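Local coordinates for PUA domain-containing protein (Archaeoglobus fulgidus DSM 4304, PDB 2Q07) that probably binds RNA and takes part in making archaeosine in tRNA, the piece here comprising a UDG-like domain, a pre-PUA domain and a PUA domain, at residues G102-K105 with R106-K110; V166-Y169 with R170-E174. All coordinates share one frame; numbering follows the deposited sequence.

Contact 1: G102-K105 with R106-K110; sequences GWLK and RFIEK
One face of the W103 indole carries the guanidinium of R106, which lies one helical turn further on; F18 stacks on the same indole and F99 meets it edge-to-face. CZ of R106 stands 4.3 Å from the centroid of the six-membered ring of W103, 21° off its normal, a cation-pi contact; the two planes are 45° apart, so the groups do not stack flat. CD of R106 packs on the same ring, 3.5 Å from CZ3 of W103, and G102 O lies near the guanidinium edge. The arginine reaches the ring because its chain runs extended from CG to NE. Tryptophan offers a broad, electron-rich face, and arginine a flat cation with a greasy stem.

K105 and E109, four apart, put opposite charges on one side of the helix. K105 NZ is 4.7 Å from E109 OE2, but their long, flexible chains share a water, which accepts from K105 NZ at 3.0 Å and donates to E109 OE1 at 2.7 Å. The direct salt bridge of K105 is with E134. Along the backbone, I108 N donates a hydrogen bond to L104 O (3.1 Å), and CD1 of I108 meets CG of L104.

Branched L104 and I108 suit the apolar, buried side of helix 94-111: L104 and F107 meet strands 61-65 and 70-72, L104 and I108 meet helix 123-132, and F107 packs on helix 16-24.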
loop_
_atom_site.group_PDB
_atom_site.type_symbol
_atom_site.label_atom_id
_atom_site.label_comp_id
_atom_site.label_asym_id
_atom_site.label_seq_id
_atom_site.Cartn_x
_atom_site.Cartn_y
_atom_site.Cartn_z
ATOM N N GLY A 102 -4.985 -6.922 17.509
ATOM C CA GLY A 102 -5.888 -5.786 17.418
ATOM C C GLY A 102 -5.987 -5.242 16.004
ATOM O O GLY A 102 -7.092 -5.058 15.485
ATOM N N TRP A 103 -4.838 -4.992 15.377
ATOM C CA TRP A 103 -4.828 -4.478 14.013
ATOM C C TRP A 103 -5.251 -5.502 12.970
ATOM O O TRP A 103 -6.002 -5.176 12.044
ATOM C CB TRP A 103 -3.451 -3.899 13.672
ATOM C CG TRP A 103 -3.280 -2.535 14.282
ATOM C CD1 TRP A 103 -2.451 -2.189 15.310
ATOM C CD2 TRP A 103 -4.041 -1.362 13.967
ATOM N NE1 TRP A 103 -2.659 -0.870 15.662
ATOM C CE2 TRP A 103 -3.627 -0.341 14.851
ATOM C CE3 TRP A 103 -5.038 -1.076 13.022
ATOM C CZ2 TRP A 103 -4.178 0.952 14.821
ATOM C CZ3 TRP A 103 -5.586 0.206 12.991
ATOM C CH2 TRP A 103 -5.150 1.205 13.890
ATOM N N LEU A 104 -4.794 -6.744 13.125
ATOM C CA LEU A 104 -5.163 -7.790 12.180
ATOM C C LEU A 104 -6.683 -7.930 12.124
ATOM O O LEU A 104 -7.263 -8.071 11.034
ATOM C CB LEU A 104 -4.539 -9.135 12.576
ATOM C CG LEU A 104 -5.018 -10.337 11.743
ATOM C CD1 LEU A 104 -4.629 -10.156 10.270
ATOM C CD2 LEU A 104 -4.410 -11.630 12.290
ATOM N N LYS A 105 -7.318 -7.895 13.297
ATOM C CA LYS A 105 -8.768 -8.002 13.391
ATOM C C LYS A 105 -9.453 -6.898 12.595
ATOM O O LYS A 105 -10.458 -7.137 11.929
ATOM C CB LYS A 105 -9.252 -7.920 14.845
ATOM C CG LYS A 105 -10.775 -8.059 14.935
ATOM C CD LYS A 105 -11.297 -8.317 16.337
ATOM C CE LYS A 105 -11.408 -7.049 17.151
ATOM N NZ LYS A 105 -12.184 -7.295 18.400
ATOM N N ARG A 106 -8.909 -5.685 12.688
ATOM C CA ARG A 106 -9.464 -4.541 11.972
ATOM C C ARG A 106 -9.493 -4.747 10.473
ATOM O O ARG A 106 -10.485 -4.439 9.825
ATOM C CB ARG A 106 -8.667 -3.285 12.304
ATOM C CG ARG A 106 -8.675 -2.997 13.781
ATOM C CD ARG A 106 -8.379 -1.554 14.074
ATOM N NE ARG A 106 -8.371 -1.315 15.511
ATOM C CZ ARG A 106 -8.344 -0.109 16.060
ATOM N NH1 ARG A 106 -8.327 0.972 15.287
ATOM N NH2 ARG A 106 -8.328 0.014 17.381
ATOM N N PHE A 107 -8.405 -5.274 9.917
ATOM C CA PHE A 107 -8.346 -5.526 8.480
ATOM C C PHE A 107 -9.296 -6.650 8.060
ATOM O O PHE A 107 -9.924 -6.583 7.010
ATOM C CB PHE A 107 -6.917 -5.871 8.057
ATOM C CG PHE A 107 -6.018 -4.671 7.925
ATOM C CD1 PHE A 107 -4.948 -4.486 8.793
ATOM C CD2 PHE A 107 -6.227 -3.740 6.916
ATOM C CE1 PHE A 107 -4.098 -3.396 8.655
ATOM C CE2 PHE A 107 -5.379 -2.639 6.767
ATOM C CZ PHE A 107 -4.315 -2.467 7.636
ATOM N N ILE A 108 -9.394 -7.684 8.886
ATOM C CA ILE A 108 -10.278 -8.803 8.594
ATOM C C ILE A 108 -11.735 -8.324 8.606
ATOM O O ILE A 108 -12.513 -8.651 7.712
ATOM C CB ILE A 108 -10.119 -9.920 9.641
ATOM C CG1 ILE A 108 -8.797 -10.653 9.421
ATOM C CG2 ILE A 108 -11.315 -10.895 9.576
ATOM C CD1 ILE A 108 -8.531 -11.713 10.496
ATOM N N GLU A 109 -12.097 -7.545 9.618
ATOM C CA GLU A 109 -13.466 -7.049 9.718
ATOM C C GLU A 109 -13.784 -5.971 8.670
ATOM O O GLU A 109 -14.887 -5.921 8.137
ATOM C CB GLU A 109 -13.733 -6.571 11.154
ATOM C CG GLU A 109 -13.780 -7.765 12.128
ATOM C CD GLU A 109 -14.258 -7.429 13.536
ATOM O OE1 GLU A 109 -15.002 -8.262 14.105
ATOM O OE2 GLU A 109 -13.895 -6.357 14.081
ATOM N N LYS A 110 -12.806 -5.127 8.358
ATOM C CA LYS A 110 -13.003 -4.097 7.341
ATOM C C LYS A 110 -13.173 -4.782 5.985
ATOM O O LYS A 110 -13.974 -4.359 5.155
ATOM C CB LYS A 110 -11.793 -3.152 7.278
ATOM C CG LYS A 110 -11.788 -2.235 6.044
ATOM C CD LYS A 110 -12.958 -1.257 6.071
ATOM C CE LYS A 110 -13.151 -0.549 4.722
ATOM N NZ LYS A 110 -12.000 0.316 4.319
HETATM O O HOH W 1 -14.649 -7.862 16.738
#

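Contact 2: V166-Y169 with R170-E174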
loop_
_atom_site.group_PDB
_atom_site.type_symbol
_atom_site.label_atom_id
_atom_site.label_comp_id
_atom_site.label_asym_id
_atom_site.label_seq_id
_atom_site.Cartn_x
_atom_site.Cartn_y
_atom_site.Cartn_z
ATOM N N VAL A 166 -6.478 -13.610 -10.951
ATOM C CA VAL A 166 -6.634 -12.230 -10.502
ATOM C C VAL A 166 -5.382 -11.431 -10.859
ATOM O O VAL A 166 -4.281 -11.971 -10.879
ATOM C CB VAL A 166 -6.822 -12.165 -8.964
ATOM C CG1 VAL A 166 -6.959 -10.719 -8.512
ATOM C CG2 VAL A 166 -8.038 -12.968 -8.548
ATOM N N ASP A 167 -5.540 -10.148 -11.151
ATOM C CA ASP A 167 -4.363 -9.356 -11.463
ATOM C C ASP A 167 -3.974 -8.586 -10.204
ATOM O O ASP A 167 -4.403 -7.459 -9.975
ATOM C CB ASP A 167 -4.632 -8.425 -12.655
ATOM C CG ASP A 167 -5.685 -7.387 -12.369
ATOM O OD1 ASP A 167 -6.621 -7.664 -11.586
ATOM O OD2 ASP A 167 -5.580 -6.289 -12.950
ATOM N N LEU A 168 -3.162 -9.235 -9.377
ATOM C CA LEU A 168 -2.700 -8.660 -8.118
ATOM C C LEU A 168 -1.930 -7.346 -8.284
ATOM O O LEU A 168 -2.055 -6.446 -7.456
ATOM C CB LEU A 168 -1.812 -9.668 -7.395
ATOM C CG LEU A 168 -1.221 -9.236 -6.048
ATOM C CD1 LEU A 168 -2.326 -9.008 -5.030
ATOM C CD2 LEU A 168 -0.276 -10.309 -5.562
ATOM N N TYR A 169 -1.135 -7.251 -9.347
ATOM C CA TYR A 169 -0.321 -6.063 -9.604
ATOM C C TYR A 169 -1.151 -4.800 -9.770
ATOM O O TYR A 169 -0.752 -3.727 -9.314
ATOM C CB TYR A 169 0.561 -6.268 -10.843
ATOM C CG TYR A 169 1.696 -7.262 -10.658
ATOM C CD1 TYR A 169 2.500 -7.630 -11.735
ATOM C CD2 TYR A 169 1.968 -7.829 -9.413
ATOM C CE1 TYR A 169 3.545 -8.537 -11.584
ATOM C CE2 TYR A 169 3.011 -8.739 -9.246
ATOM C CZ TYR A 169 3.795 -9.090 -10.340
ATOM O OH TYR A 169 4.822 -9.997 -10.203
ATOM N N ARG A 170 -2.295 -4.923 -10.430
ATOM C CA ARG A 170 -3.181 -3.782 -10.623
ATOM C C ARG A 170 -3.814 -3.339 -9.297
ATOM O O ARG A 170 -3.959 -2.140 -9.038
ATOM C CB ARG A 170 -4.266 -4.134 -11.648
ATOM C CG ARG A 170 -5.459 -3.177 -11.676
ATOM C CD ARG A 170 -6.267 -3.389 -12.946
ATOM N NE ARG A 170 -5.446 -3.081 -14.115
ATOM C CZ ARG A 170 -5.709 -3.489 -15.349
ATOM N NH1 ARG A 170 -6.782 -4.229 -15.590
ATOM N NH2 ARG A 170 -4.885 -3.170 -16.341
ATOM N N ARG A 171 -4.177 -4.302 -8.451
ATOM C CA ARG A 171 -4.778 -3.981 -7.156
ATOM C C ARG A 171 -3.774 -3.223 -6.283
ATOM O O ARG A 171 -4.132 -2.284 -5.566
ATOM C CB ARG A 171 -5.214 -5.259 -6.423
ATOM C CG ARG A 171 -6.710 -5.529 -6.456
ATOM C CD ARG A 171 -7.117 -6.245 -7.717
ATOM N NE ARG A 171 -8.563 -6.431 -7.795
ATOM C CZ ARG A 171 -9.157 -7.345 -8.557
ATOM N NH1 ARG A 171 -8.426 -8.165 -9.301
ATOM N NH2 ARG A 171 -10.480 -7.435 -8.588
ATOM N N ILE A 172 -2.515 -3.642 -6.352
ATOM C CA ILE A 172 -1.437 -3.016 -5.583
ATOM C C ILE A 172 -1.264 -1.551 -5.985
ATOM O O ILE A 172 -1.198 -0.675 -5.132
ATOM C CB ILE A 172 -0.091 -3.750 -5.815
ATOM C CG1 ILE A 172 -0.098 -5.103 -5.101
ATOM C CG2 ILE A 172 1.055 -2.919 -5.321
ATOM C CD1 ILE A 172 1.156 -5.935 -5.349
ATOM N N LEU A 173 -1.177 -1.305 -7.287
ATOM C CA LEU A 173 -1.001 0.040 -7.800
ATOM C C LEU A 173 -2.228 0.885 -7.484
ATOM O O LEU A 173 -2.098 2.046 -7.089
ATOM C CB LEU A 173 -0.740 0.003 -9.314
ATOM C CG LEU A 173 0.622 -0.524 -9.786
ATOM C CD1 LEU A 173 0.643 -0.581 -11.315
ATOM C CD2 LEU A 173 1.747 0.380 -9.280
ATOM N N GLU A 174 -3.418 0.307 -7.640
ATOM C CA GLU A 174 -4.645 1.039 -7.342
ATOM C C GLU A 174 -4.691 1.414 -5.863
ATOM O O GLU A 174 -5.115 2.516 -5.515
ATOM C CB GLU A 174 -5.891 0.212 -7.689
ATOM C CG GLU A 174 -5.976 -0.175 -9.155
ATOM C CD GLU A 174 -7.217 -0.984 -9.484
ATOM O OE1 GLU A 174 -7.593 -1.870 -8.681
ATOM O OE2 GLU A 174 -7.812 -0.741 -10.557
#
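Helix 168-181 starts where D167 O, at the N-cap position, accepts a weak hydrogen bond of 3.3 Å from R170 N; V166 before it is extended. Regular helical bonding follows, I172 N to L168 O at 3.0 Å and L173 N to Y169 O at 3.2 Å.

The D167 carboxylate makes no capping bond and lies instead near two arginines of the first turn. With CG between the backbone N and the carbonyl carbon (chi1 64°), it comes within range of both R170 and R171. OD1 of D167 forms a salt bridge with NH1 of R171 at 3.0 Å, the carboxylate and guanidinium planes standing 68° apart. R171 reaches back to it through a bend at chi2 (85°). OD2 sits well off the plane of the R170 guanidinium and is not aimed at by an N-H, so this second salt bridge is one of charge alone, and its geometry is doubtful. Elsewhere on the helix L168 CG meets I172 CD1 at 4.1 Å, two branched side chains that pack along the helix, I172 being buried. Y169 and L173 touch V189 on strand 188-190, and the Y169 ring meets that of Y193.

Acidic D167, beside the positive end of the helix dipole and two cationic side chains, is thus in surroundings that would probably favour its ionised form. Its single charge probably offsets part of the positive charge of R171 and, less surely, of R170, which also has a weak hydrogen bond from NH2 to G187 O.

Both contacts are local to a helix, so neither closes a long loop; they follow in series, neither nested nor crossed. From the N terminus, contact 1 comes first, within helix 94-111, which lies against the mixed sheet of the UDG-like domain. The chain then passes through strand 115-118, helix 123-132, strand 138-141 and helix 150-160 before reaching contact 2 at the start of helix 168-181, in the pre-PUA region. The centres of contact 1 and contact 2 are about 21 Å apart, and the two do not touch. Contact 2 has neighbours in both domains: V166 and R171 touch F28 of the first, while other parts of the helix start meet the antiparallel sheet that follows.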